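Local structure of mevalonate diphosphate decarboxylase (Legionella pneumophila, 3LTO) at residues A[1-5]-A[123-128]. The protein probably catalyses the ATP-dependent decarboxylation of mevalonate diphosphate, a step in isoprenoid biosynthesis. Coordinates in Å, arbitrary orientation, origin at the centre of the assembly. Numbering follows the deposited sequence.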
HETATM    1  N   MSE A   1      23.814  10.668 -26.211  1.00 33.69           N
HETATM    2  CA  MSE A   1      23.094  11.968 -26.137  1.00 31.39           C
HETATM    3  C   MSE A   1      22.619  12.265 -24.714  1.00 27.49           C
HETATM    4  O   MSE A   1      23.273  11.865 -23.749  1.00 25.11           O
HETATM    5  CB  MSE A   1      21.907  11.951 -27.094  1.00 38.98           C
HETATM    6  CG  MSE A   1      20.883  10.886 -26.775  1.00 44.11           C
HETATM    7 SE   MSE A   1      19.136  11.545 -27.190  1.00 54.81          SE
HETATM    8  CE  MSE A   1      18.240   9.847 -27.499  1.00 52.18           C
ATOM      9  N   HIS A   2      21.491  12.965 -24.579  1.00 22.70           N
ATOM     10  CA  HIS A   2      20.976  13.312 -23.252  1.00 19.54           C
ATOM     11  C   HIS A   2      19.462  13.175 -23.078  1.00 18.56           C
ATOM     12  O   HIS A   2      18.706  13.067 -24.045  1.00 17.71           O
ATOM     13  CB  HIS A   2      21.362  14.748 -22.886  1.00 17.32           C
ATOM     14  CG  HIS A   2      20.400  15.778 -23.394  1.00 18.62           C
ATOM     15  ND1 HIS A   2      20.300  16.114 -24.727  1.00 17.85           N
ATOM     16  CD2 HIS A   2      19.456  16.508 -22.751  1.00 18.09           C
ATOM     17  CE1 HIS A   2      19.337  17.005 -24.884  1.00 18.56           C
ATOM     18  NE2 HIS A   2      18.810  17.261 -23.700  1.00 18.48           N
ATOM     19  N   TRP A   3      19.040  13.218 -21.820  1.00 16.61           N
ATOM     20  CA  TRP A   3      17.636  13.118 -21.442  1.00 13.39           C
ATOM     21  C   TRP A   3      17.419  14.206 -20.404  1.00 13.19           C
ATOM     22  O   TRP A   3      18.334  14.536 -19.655  1.00 12.72           O
ATOM     23  CB  TRP A   3      17.358  11.734 -20.847  1.00 13.51           C
ATOM     24  CG  TRP A   3      17.580  10.626 -21.839  1.00 11.04           C
ATOM     25  CD1 TRP A   3      16.657  10.099 -22.692  1.00 10.71           C
ATOM     26  CD2 TRP A   3      18.812   9.941 -22.106  1.00 11.01           C
ATOM     27  NE1 TRP A   3      17.229   9.126 -23.472  1.00 10.92           N
ATOM     28  CE2 TRP A   3      18.554   9.007 -23.134  1.00 12.80           C
ATOM     29  CE3 TRP A   3      20.107  10.022 -21.575  1.00 11.17           C
ATOM     30  CZ2 TRP A   3      19.545   8.158 -23.644  1.00  8.78           C
ATOM     31  CZ3 TRP A   3      21.097   9.173 -22.085  1.00 10.85           C
ATOM     32  CH2 TRP A   3      20.805   8.255 -23.108  1.00  9.38           C
ATOM     33  N   PHE A   4      16.218  14.775 -20.369  1.00 12.66           N
ATOM     34  CA  PHE A   4      15.909  15.852 -19.432  1.00 10.54           C
ATOM     35  C   PHE A   4      14.494  15.684 -18.882  1.00 10.18           C
ATOM     36  O   PHE A   4      13.579  15.325 -19.617  1.00 11.11           O
ATOM     37  CB  PHE A   4      16.029  17.192 -20.164  1.00  9.75           C
ATOM     38  CG  PHE A   4      15.833  18.400 -19.287  1.00  9.77           C
ATOM     39  CD1 PHE A   4      16.878  18.906 -18.522  1.00  8.28           C
ATOM     40  CD2 PHE A   4      14.614  19.070 -19.275  1.00 12.83           C
ATOM     41  CE1 PHE A   4      16.714  20.070 -17.761  1.00 10.92           C
ATOM     42  CE2 PHE A   4      14.439  20.237 -18.517  1.00 12.55           C
ATOM     43  CZ  PHE A   4      15.490  20.736 -17.761  1.00  9.82           C
ATOM     44  N   ALA A   5      14.323  15.927 -17.587  1.00  9.35           N
ATOM     45  CA  ALA A   5      13.008  15.829 -16.957  1.00  9.89           C
ATOM     46  C   ALA A   5      12.924  16.798 -15.783  1.00  8.59           C
ATOM     47  O   ALA A   5      13.941  17.228 -15.238  1.00  8.55           O
ATOM     48  CB  ALA A   5      12.743  14.396 -16.479  1.00 10.35           C
ATOM     49  N   ILE A 123      12.905   7.619 -18.372  1.00  7.39           N
ATOM     50  CA  ILE A 123      12.864   7.889 -19.801  1.00  8.25           C
ATOM     51  C   ILE A 123      14.132   7.343 -20.439  1.00  9.04           C
ATOM     52  O   ILE A 123      14.079   6.490 -21.327  1.00 11.11           O
ATOM     53  CB  ILE A 123      12.745   9.403 -20.065  1.00  8.09           C
ATOM     54  CG1 ILE A 123      11.382   9.896 -19.565  1.00  8.23           C
ATOM     55  CG2 ILE A 123      12.928   9.702 -21.549  1.00  9.74           C
ATOM     56  CD1 ILE A 123      11.192  11.384 -19.661  1.00  7.61           C
ATOM     57  N   ALA A 124      15.273   7.823 -19.961  1.00  8.85           N
ATOM     58  CA  ALA A 124      16.571   7.395 -20.463  1.00  8.77           C
ATOM     59  C   ALA A 124      16.732   5.875 -20.485  1.00 10.54           C
ATOM     60  O   ALA A 124      17.087   5.299 -21.506  1.00 12.66           O
ATOM     61  CB  ALA A 124      17.671   8.008 -19.616  1.00  6.47           C
ATOM     62  N   LEU A 125      16.468   5.231 -19.354  1.00 11.03           N
ATOM     63  CA  LEU A 125      16.627   3.788 -19.248  1.00 11.63           C
ATOM     64  C   LEU A 125      15.630   2.998 -20.084  1.00 13.32           C
ATOM     65  O   LEU A 125      15.933   1.895 -20.550  1.00 14.49           O
ATOM     66  CB  LEU A 125      16.567   3.374 -17.773  1.00 10.44           C
ATOM     67  CG  LEU A 125      17.732   3.975 -16.976  1.00  9.63           C
ATOM     68  CD1 LEU A 125      17.618   3.638 -15.490  1.00  9.62           C
ATOM     69  CD2 LEU A 125      19.041   3.441 -17.549  1.00 10.22           C
ATOM     70  N   SER A 126      14.449   3.572 -20.282  1.00 13.91           N
ATOM     71  CA  SER A 126      13.410   2.954 -21.090  1.00 14.01           C
ATOM     72  C   SER A 126      13.877   2.866 -22.553  1.00 14.22           C
ATOM     73  O   SER A 126      13.812   1.804 -23.172  1.00 14.03           O
ATOM     74  CB  SER A 126      12.127   3.786 -20.999  1.00 14.25           C
ATOM     75  OG  SER A 126      11.076   3.195 -21.737  1.00 21.04           O
ATOM     76  N   GLU A 127      14.361   3.980 -23.095  1.00 13.88           N
ATOM     77  CA  GLU A 127      14.827   4.017 -24.481  1.00 14.00           C
ATOM     78  C   GLU A 127      16.127   3.235 -24.701  1.00 14.07           C
ATOM     79  O   GLU A 127      16.338   2.674 -25.774  1.00 14.13           O
ATOM     80  CB  GLU A 127      15.028   5.468 -24.944  1.00 12.75           C
ATOM     81  CG  GLU A 127      13.798   6.352 -24.801  1.00 12.03           C
ATOM     82  CD  GLU A 127      14.053   7.785 -25.242  1.00 12.61           C
ATOM     83  OE1 GLU A 127      15.234   8.147 -25.395  1.00 13.40           O
ATOM     84  OE2 GLU A 127      13.079   8.549 -25.428  1.00 11.94           O
ATOM     85  N   LEU A 128      16.995   3.202 -23.695  1.00 13.36           N
ATOM     86  CA  LEU A 128      18.265   2.493 -23.814  1.00 13.89           C
ATOM     87  C   LEU A 128      18.135   0.978 -23.757  1.00 15.29           C
ATOM     88  O   LEU A 128      18.896   0.260 -24.402  1.00 15.96           O
ATOM     89  CB  LEU A 128      19.232   2.943 -22.718  1.00 13.08           C
ATOM     90  CG  LEU A 128      19.970   4.259 -22.981  1.00 13.40           C
ATOM     91  CD1 LEU A 128      20.647   4.752 -21.711  1.00  9.22           C
ATOM     92  CD2 LEU A 128      20.985   4.043 -24.101  1.00 12.17           C
TER
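How one tryptophan can carry most of a strand-on-helix contact is well illustrated where residues 2-5 of strand 2-12 run obliquely antiparallel (141°) to residues 123-128 of helix 110-129, these short axes 8.9 Å apart at closest approach. His2 and Phe4 point away from the helix, whereas Trp3 points toward it. The apolar part is built around the indole. Ala124 covers one face, its CA lying 3.4 Å from the centroid of the five-membered ring and almost on the ring normal, a CH-pi contact, while its CB is 3.4 Å from Trp3 CD2. Ile123 CG2 approaches Trp3 CD1 (3.9 Å), and Leu128 CD1 approaches Trp3 CH2 (3.8 Å). The polar part is a single hydrogen bond near the ring plane, 2.9 Å from Trp3 NE1 to Glu127 OE1, with an N-H...O angle of 155°. These four helix residues, spaced i, i+1, i+4 and i+5, form one side of the helix. In the N-terminal, S5-clan domain, helix 110-129 packs on the mixed sheet, where Trp3 pairs with Leu45 through the backbone and Phe93 touches Trp3 and Leu128. The chemistry implies that Trp3 buries its hydrophobic surface without stranding its N-H, which a carboxylate at the exposed margin satisfies.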